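Local coordinates for acyl-CoA thioesterase II (Mycobacterium avium subsp. paratuberculosis, PDB 4R9Z), which probably hydrolyses fatty acyl-CoA thioesters with a double hot-dog fold, at residues B[127-132]-B[175-180]; B[186-191]-B[227-232]; B[205-210]-B[269-274]. All coordinates share one frame; numbering follows the deposited sequence.

Followed from the N terminus, the chain first closes contact 1, where strand 176-180 returns to the loop carrying 127-132. Contact 2 opens just after that strand, at the start of helix 188-201, and waits for the loop 227-232 to close it. Before it does, helix 204-211 opens contact 3, which strand 263-272 closes near the end of the chain. Contacts 2 and 3 therefore cross, and both follow contact 1 in series. Contacts 1 and 2 touch where W178 and P180 meet L232, whereas contacts 2 and 3 lie on opposite sides of the chain's centre. Loop 127-132 is thus tied to strand 176-180, the start of helix 188-201 to loop 227-232, and helix 204-211 to the end of strand 263-272.

Contact 1 (B[127-132]-B[175-180]); sequences PEAPSP and PMWWRP
W177 meets the loop 127-132 with both a hydrogen bond and a ring face, and P130 and P132 supply the two partners. The indole NE1 donates to P130 O at 2.9 Å, with an N-H...O angle of 147°, so the bond is moderately bent. The carbonyl oxygen comes to the edge of the indole but is tilted somewhat out of its plane. With CG anti to the carbonyl carbon (chi1 -73°), the side chain swings off the strand toward the loop. P132 lies over one face: its CD stands 4.0 Å from the centroid of the five-membered ring of W177, only 12° off the normal, a CH-pi contact. The proline lies obliquely across the indole, its CB reaching W177 CG at 4.1 Å while CD is near CE2. This is the tight, buried side; F237 meets the indole edge-to-face, I164 and M126 pack on it too, and R259 touches P132.

Toward solvent the contact thins out. A129 brings its CB no closer than 4.5 Å to W177 NE1, at an oblique angle. P130 and S131 turn their side chains away, so that the exposed proline holds the tryptophan through its backbone carbonyl while its side chain starts away from the strand.

Strand 176-180 is itself paired with strands 159-163 and 236-246, and the chain at 127-132 belongs to the long connection between strands 121-122 and 159-163. The contact thus joins what is probably the linker between the two hot-dogs of a double hot-dog thioesterase to strand 176-180, next to the edge strand 159-163.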
# COMPACT_ATOMS: atom_id res chain seq x y z
N PRO B 127 10.35 -11.16 -16.73
CA PRO B 127 10.76 -10.76 -18.08
C PRO B 127 12.12 -11.32 -18.46
O PRO B 127 13.03 -11.34 -17.62
CB PRO B 127 10.82 -9.23 -17.98
CG PRO B 127 9.92 -8.88 -16.85
CD PRO B 127 10.04 -10.00 -15.87
N GLU B 128 12.27 -11.78 -19.70
CA GLU B 128 13.57 -12.21 -20.18
C GLU B 128 14.54 -11.04 -20.24
O GLU B 128 14.19 -9.96 -20.72
CB GLU B 128 13.47 -12.88 -21.54
CG GLU B 128 12.57 -14.09 -21.57
CD GLU B 128 12.45 -14.67 -22.96
OE1 GLU B 128 13.22 -14.24 -23.85
OE2 GLU B 128 11.59 -15.55 -23.17
N ALA B 129 15.75 -11.26 -19.77
CA ALA B 129 16.76 -10.21 -19.76
C ALA B 129 18.16 -10.81 -19.88
O ALA B 129 18.36 -11.98 -19.52
CB ALA B 129 16.64 -9.38 -18.50
N PRO B 130 19.13 -10.03 -20.39
CA PRO B 130 20.49 -10.56 -20.36
C PRO B 130 20.94 -10.78 -18.92
O PRO B 130 20.68 -9.96 -18.04
CB PRO B 130 21.31 -9.47 -21.04
CG PRO B 130 20.51 -8.22 -20.83
CD PRO B 130 19.08 -8.66 -20.92
N SER B 131 21.63 -11.89 -18.72
CA SER B 131 22.16 -12.28 -17.43
C SER B 131 23.13 -11.19 -16.93
O SER B 131 23.73 -10.49 -17.74
CB SER B 131 22.81 -13.65 -17.57
OG SER B 131 21.81 -14.63 -17.79
N PRO B 132 23.27 -11.05 -15.60
CA PRO B 132 24.10 -9.99 -15.00
C PRO B 132 25.57 -10.01 -15.42
O PRO B 132 26.20 -8.96 -15.31
CB PRO B 132 23.97 -10.26 -13.50
CG PRO B 132 23.58 -11.70 -13.41
CD PRO B 132 22.68 -11.92 -14.58
N PRO B 175 14.37 -1.72 -15.36
CA PRO B 175 14.63 -2.93 -14.57
C PRO B 175 16.12 -3.13 -14.31
O PRO B 175 16.94 -2.69 -15.11
CB PRO B 175 14.07 -4.05 -15.45
CG PRO B 175 14.22 -3.52 -16.84
CD PRO B 175 13.89 -2.05 -16.72
N MET B 176 16.45 -3.77 -13.19
CA MET B 176 17.85 -3.91 -12.80
C MET B 176 18.14 -5.27 -12.18
O MET B 176 17.24 -5.94 -11.66
CB MET B 176 18.23 -2.82 -11.81
CG MET B 176 17.64 -3.05 -10.42
SD MET B 176 17.84 -1.65 -9.31
CE MET B 176 19.59 -1.35 -9.41
N TRP B 177 19.40 -5.68 -12.25
CA TRP B 177 19.87 -6.82 -11.48
C TRP B 177 20.51 -6.26 -10.22
O TRP B 177 21.22 -5.26 -10.28
CB TRP B 177 20.89 -7.66 -12.24
CG TRP B 177 20.33 -8.48 -13.35
CD1 TRP B 177 20.49 -8.27 -14.69
CD2 TRP B 177 19.52 -9.66 -13.23
NE1 TRP B 177 19.84 -9.24 -15.40
CE2 TRP B 177 19.23 -10.11 -14.53
CE3 TRP B 177 19.02 -10.37 -12.14
CZ2 TRP B 177 18.46 -11.23 -14.77
CZ3 TRP B 177 18.25 -11.49 -12.38
CH2 TRP B 177 17.99 -11.92 -13.68
N TRP B 178 20.28 -6.90 -9.09
CA TRP B 178 20.95 -6.48 -7.87
C TRP B 178 21.22 -7.68 -6.97
O TRP B 178 20.50 -8.69 -7.01
CB TRP B 178 20.12 -5.44 -7.12
CG TRP B 178 19.04 -6.02 -6.28
CD1 TRP B 178 17.80 -6.44 -6.69
CD2 TRP B 178 19.10 -6.28 -4.87
NE1 TRP B 178 17.09 -6.93 -5.62
CE2 TRP B 178 17.87 -6.85 -4.50
CE3 TRP B 178 20.08 -6.08 -3.90
CZ2 TRP B 178 17.59 -7.22 -3.18
CZ3 TRP B 178 19.80 -6.44 -2.59
CH2 TRP B 178 18.57 -7.01 -2.25
N ARG B 179 22.28 -7.56 -6.19
CA ARG B 179 22.56 -8.50 -5.12
C ARG B 179 23.31 -7.76 -4.03
O ARG B 179 23.94 -6.74 -4.29
CB ARG B 179 23.38 -9.69 -5.64
CG ARG B 179 24.81 -9.33 -6.02
CD ARG B 179 25.57 -10.55 -6.52
NE ARG B 179 26.90 -10.21 -6.99
CZ ARG B 179 27.82 -11.10 -7.34
NH1 ARG B 179 27.54 -12.40 -7.28
NH2 ARG B 179 29.02 -10.71 -7.76
N PRO B 180 23.24 -8.27 -2.79
CA PRO B 180 24.00 -7.61 -1.73
C PRO B 180 25.50 -7.83 -1.93
O PRO B 180 25.91 -8.92 -2.34
CB PRO B 180 23.50 -8.28 -0.44
CG PRO B 180 22.21 -8.95 -0.82
CD PRO B 180 22.32 -9.30 -2.27

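Contact 2 (B[186-191]-B[227-232]); sequences DDPVLT and HGRAVL
Helix 188-201 begins alongside the irregular segment 227-232, the CA atoms of T191 and A230 lying 6.7 Å apart and those of P188 and R229 7.2 Å. The centre of the contact is the methyl of T191. Its CG2 sits 3.6 Å from A230 CB and also 3.6 Å from L232 CD1, the threonine and leucine meeting tip to tip. OG1 lies beside the backbone N (chi1 -64°), which leaves CG2 anti to that N and turned to the loop. The hydroxyl is directed back along the helix, where it donates to D187 O at 3.0 Å. The same carbonyl accepts T191 N at 2.7 Å; two donors of T191 share this oxygen, and the one from OG1 fixes the rotation of the side chain. D187 is the N-cap of the helix, its OD1 accepting from V189 N above the carboxylate plane.

Nearer the surface, R229 bends at chi3 and runs past the P188 ring, with NH1 3.9 Å from P188 CG; its polar end is claimed by E58 in a salt bridge through NH2. N258 bonds the loop backbone at R229 O and V231 N. L232 also packs on W178 and P180 of strand 176-180.

Helix 188-201 is the long helix of the C-terminal hot-dog, and V189 packs on helix 39-52. The contact therefore fastens an Asp-capped helix start to the connection between strands 218-226 and 236-246 of the hot-dog fold.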
# COMPACT_ATOMS: atom_id res chain seq x y z
N ASP B 186 21.21 -15.41 6.18
CA ASP B 186 20.17 -16.38 5.79
C ASP B 186 19.09 -16.40 6.87
O ASP B 186 18.52 -17.44 7.20
CB ASP B 186 20.75 -17.78 5.57
CG ASP B 186 19.76 -18.73 4.91
OD1 ASP B 186 19.51 -18.59 3.69
OD2 ASP B 186 19.23 -19.62 5.61
N ASP B 187 18.85 -15.23 7.44
CA ASP B 187 17.70 -15.01 8.31
C ASP B 187 16.54 -14.54 7.43
O ASP B 187 16.58 -13.44 6.88
CB ASP B 187 18.04 -13.97 9.39
CG ASP B 187 16.95 -13.80 10.43
OD1 ASP B 187 15.81 -14.26 10.20
OD2 ASP B 187 17.25 -13.20 11.48
N PRO B 188 15.49 -15.38 7.31
CA PRO B 188 14.28 -15.10 6.54
C PRO B 188 13.72 -13.70 6.80
O PRO B 188 13.36 -12.99 5.86
CB PRO B 188 13.30 -16.16 7.02
CG PRO B 188 14.16 -17.29 7.44
CD PRO B 188 15.43 -16.69 7.97
N VAL B 189 13.64 -13.32 8.07
CA VAL B 189 13.14 -12.01 8.47
C VAL B 189 14.12 -10.89 8.11
O VAL B 189 13.71 -9.83 7.63
CB VAL B 189 12.83 -11.99 9.99
CG1 VAL B 189 12.64 -10.57 10.48
CG2 VAL B 189 11.60 -12.83 10.28
N LEU B 190 15.41 -11.11 8.35
CA LEU B 190 16.42 -10.12 7.98
C LEU B 190 16.44 -9.92 6.47
O LEU B 190 16.60 -8.81 5.98
CB LEU B 190 17.81 -10.54 8.46
CG LEU B 190 18.96 -9.57 8.18
CD1 LEU B 190 18.59 -8.17 8.63
CD2 LEU B 190 20.23 -10.02 8.87
N THR B 191 16.28 -11.02 5.73
CA THR B 191 16.23 -10.99 4.28
C THR B 191 15.05 -10.16 3.77
O THR B 191 15.18 -9.38 2.82
CB THR B 191 16.15 -12.41 3.70
OG1 THR B 191 17.35 -13.12 4.04
CG2 THR B 191 16.00 -12.38 2.20
N HIS B 227 5.86 -12.32 -1.46
CA HIS B 227 5.33 -13.46 -2.15
C HIS B 227 6.08 -14.71 -1.79
O HIS B 227 5.55 -15.61 -1.20
CB HIS B 227 5.41 -13.21 -3.64
CG HIS B 227 4.74 -14.24 -4.47
ND1 HIS B 227 5.42 -15.30 -5.01
CD2 HIS B 227 3.47 -14.36 -4.88
CE1 HIS B 227 4.59 -16.04 -5.70
NE2 HIS B 227 3.40 -15.50 -5.64
N GLY B 228 7.34 -14.74 -2.14
CA GLY B 228 8.15 -15.90 -1.95
C GLY B 228 9.35 -15.43 -1.23
O GLY B 228 9.55 -14.26 -1.09
N ARG B 229 10.14 -16.35 -0.72
CA ARG B 229 11.31 -15.99 0.06
C ARG B 229 12.51 -15.66 -0.82
O ARG B 229 12.84 -16.40 -1.75
CB ARG B 229 11.64 -17.11 1.04
CG ARG B 229 12.02 -16.61 2.41
CD ARG B 229 12.19 -17.75 3.38
NE ARG B 229 10.89 -18.28 3.79
CZ ARG B 229 10.73 -19.20 4.74
NH1 ARG B 229 11.78 -19.68 5.39
NH2 ARG B 229 9.50 -19.61 5.05
N ALA B 230 13.15 -14.54 -0.53
CA ALA B 230 14.24 -14.04 -1.36
C ALA B 230 15.52 -14.85 -1.21
O ALA B 230 15.89 -15.24 -0.10
CB ALA B 230 14.51 -12.58 -1.04
N VAL B 231 16.20 -15.06 -2.33
CA VAL B 231 17.50 -15.73 -2.32
C VAL B 231 18.59 -14.70 -2.57
O VAL B 231 18.84 -14.32 -3.71
CB VAL B 231 17.58 -16.83 -3.38
CG1 VAL B 231 18.97 -17.43 -3.40
CG2 VAL B 231 16.54 -17.90 -3.13
N LEU B 232 19.24 -14.25 -1.50
CA LEU B 232 20.23 -13.19 -1.61
C LEU B 232 21.63 -13.71 -1.88
O LEU B 232 22.61 -12.96 -1.78
CB LEU B 232 20.25 -12.34 -0.33
CG LEU B 232 18.97 -11.61 0.07
CD1 LEU B 232 19.21 -10.88 1.38
CD2 LEU B 232 18.55 -10.63 -1.01

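Contact 3 (B[205-210]-B[269-274]); sequences EPAFAA and QEMYFP
Two residues before M271, which packs on A207, Q269 NE2 is gripped by A200 O in a hydrogen bond and by H222 ND1 in a weak one, tying strand 263-272 to the end of helix 188-201. Across the contact itself the meeting is apolar. M271 CG lies between the backbone N and the carbonyl carbon (chi1 67°), which directs the chain carrying SD toward the short helix 204-211. There SD comes 3.6 Å from A207 CB, and the bend at chi3 brings CE of the same methionine to 4.0 Å from that methyl. A207 CB also meets F273 at its ring edge, 4.3 Å from CE1, so the alanine reaches both the thioether and the aromatic ring.

F273 meets F208 edge to edge: F208 CD1 stands 4.3 Å from F273 CE2, each atom close to the plane of the other ring, and the pair is no stack. This second contact lies toward the partly exposed F208, whereas A207, M271 and F273 are buried. S242 of strand 236-246 touches A207, and A250 of the adjacent strand 249-258 touches F273.

On the strand, E270 OE1 hydrogen-bonds to S61 OG of the second subunit, and Y272 meets F89 of that subunit edge-to-face. Helix 204-211 thus rests on the end of a strand that also faces the dimer partner, packing a short helix against the sheet of a hot-dog domain.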
# COMPACT_ATOMS: atom_id res chain seq x y z
N GLU B 205 14.42 6.49 -9.18
CA GLU B 205 14.94 6.85 -10.48
C GLU B 205 13.91 6.80 -11.56
O GLU B 205 13.92 7.71 -12.37
CB GLU B 205 16.21 6.07 -10.87
CG GLU B 205 16.45 5.78 -12.37
CD GLU B 205 16.70 6.99 -13.29
OE1 GLU B 205 16.86 8.11 -12.83
OE2 GLU B 205 16.77 6.80 -14.50
N PRO B 206 13.01 5.73 -11.56
CA PRO B 206 12.05 5.81 -12.67
C PRO B 206 11.23 7.10 -12.65
O PRO B 206 10.96 7.65 -13.67
CB PRO B 206 11.16 4.58 -12.50
CG PRO B 206 11.37 4.12 -11.16
CD PRO B 206 12.77 4.38 -10.88
N ALA B 207 10.82 7.55 -11.49
CA ALA B 207 10.10 8.79 -11.34
C ALA B 207 10.90 10.01 -11.67
O ALA B 207 10.40 10.93 -12.25
CB ALA B 207 9.55 8.90 -9.94
N PHE B 208 12.13 10.02 -11.25
CA PHE B 208 13.03 11.08 -11.60
C PHE B 208 13.25 11.12 -13.09
O PHE B 208 13.35 12.14 -13.69
CB PHE B 208 14.35 10.89 -10.89
CG PHE B 208 15.22 12.08 -10.95
CD1 PHE B 208 14.82 13.27 -10.40
CD2 PHE B 208 16.45 12.03 -11.56
CE1 PHE B 208 15.62 14.38 -10.46
CE2 PHE B 208 17.26 13.13 -11.61
CZ PHE B 208 16.85 14.31 -11.06
N ALA B 209 13.35 9.96 -13.68
CA ALA B 209 13.49 9.90 -15.14
C ALA B 209 12.27 10.47 -15.86
O ALA B 209 12.41 11.28 -16.77
CB ALA B 209 13.74 8.47 -15.58
N ALA B 210 11.08 10.02 -15.47
CA ALA B 210 9.84 10.46 -16.12
C ALA B 210 9.64 11.97 -16.12
O ALA B 210 9.02 12.51 -17.03
CB ALA B 210 8.65 9.79 -15.46
N GLN B 269 5.25 2.78 -4.46
CA GLN B 269 5.82 3.91 -3.73
C GLN B 269 5.30 5.25 -4.24
O GLN B 269 5.23 5.49 -5.45
CB GLN B 269 7.35 3.89 -3.82
CG GLN B 269 8.03 5.00 -3.05
CD GLN B 269 9.54 4.96 -3.18
OE1 GLN B 269 10.17 5.95 -3.56
NE2 GLN B 269 10.13 3.82 -2.86
N GLU B 270 4.94 6.13 -3.31
CA GLU B 270 4.49 7.46 -3.66
C GLU B 270 5.51 8.46 -3.15
O GLU B 270 5.97 8.36 -2.00
CB GLU B 270 3.10 7.73 -3.08
CG GLU B 270 2.48 9.06 -3.48
CD GLU B 270 1.09 9.26 -2.89
OE1 GLU B 270 0.91 8.95 -1.69
OE2 GLU B 270 0.18 9.71 -3.62
N MET B 271 5.90 9.41 -4.00
CA MET B 271 6.90 10.39 -3.60
C MET B 271 6.51 11.81 -3.99
O MET B 271 5.80 12.03 -4.98
CB MET B 271 8.26 10.03 -4.20
CG MET B 271 8.34 10.13 -5.71
SD MET B 271 9.64 9.07 -6.38
CE MET B 271 8.86 7.46 -6.28
N TYR B 272 6.98 12.77 -3.20
CA TYR B 272 6.66 14.19 -3.36
C TYR B 272 7.76 14.96 -4.09
O TYR B 272 8.94 14.86 -3.74
CB TYR B 272 6.41 14.81 -1.99
CG TYR B 272 6.16 16.30 -1.98
CD1 TYR B 272 5.07 16.86 -2.65
CD2 TYR B 272 6.99 17.16 -1.27
CE1 TYR B 272 4.84 18.22 -2.63
CE2 TYR B 272 6.77 18.53 -1.24
CZ TYR B 272 5.69 19.05 -1.92
OH TYR B 272 5.47 20.41 -1.89
N PHE B 273 7.37 15.70 -5.13
CA PHE B 273 8.27 16.62 -5.82
C PHE B 273 7.85 18.08 -5.62
O PHE B 273 6.88 18.53 -6.23
CB PHE B 273 8.33 16.32 -7.31
CG PHE B 273 9.10 15.08 -7.64
CD1 PHE B 273 8.47 13.85 -7.70
CD2 PHE B 273 10.46 15.15 -7.92
CE1 PHE B 273 9.19 12.71 -8.01
CE2 PHE B 273 11.18 14.02 -8.24
CZ PHE B 273 10.54 12.79 -8.28
N PRO B 274 8.59 18.82 -4.78
CA PRO B 274 8.29 20.24 -4.56
C PRO B 274 8.42 21.07 -5.84
O PRO B 274 9.43 20.94 -6.54
CB PRO B 274 9.36 20.67 -3.54
CG PRO B 274 9.82 19.41 -2.90
CD PRO B 274 9.69 18.34 -3.94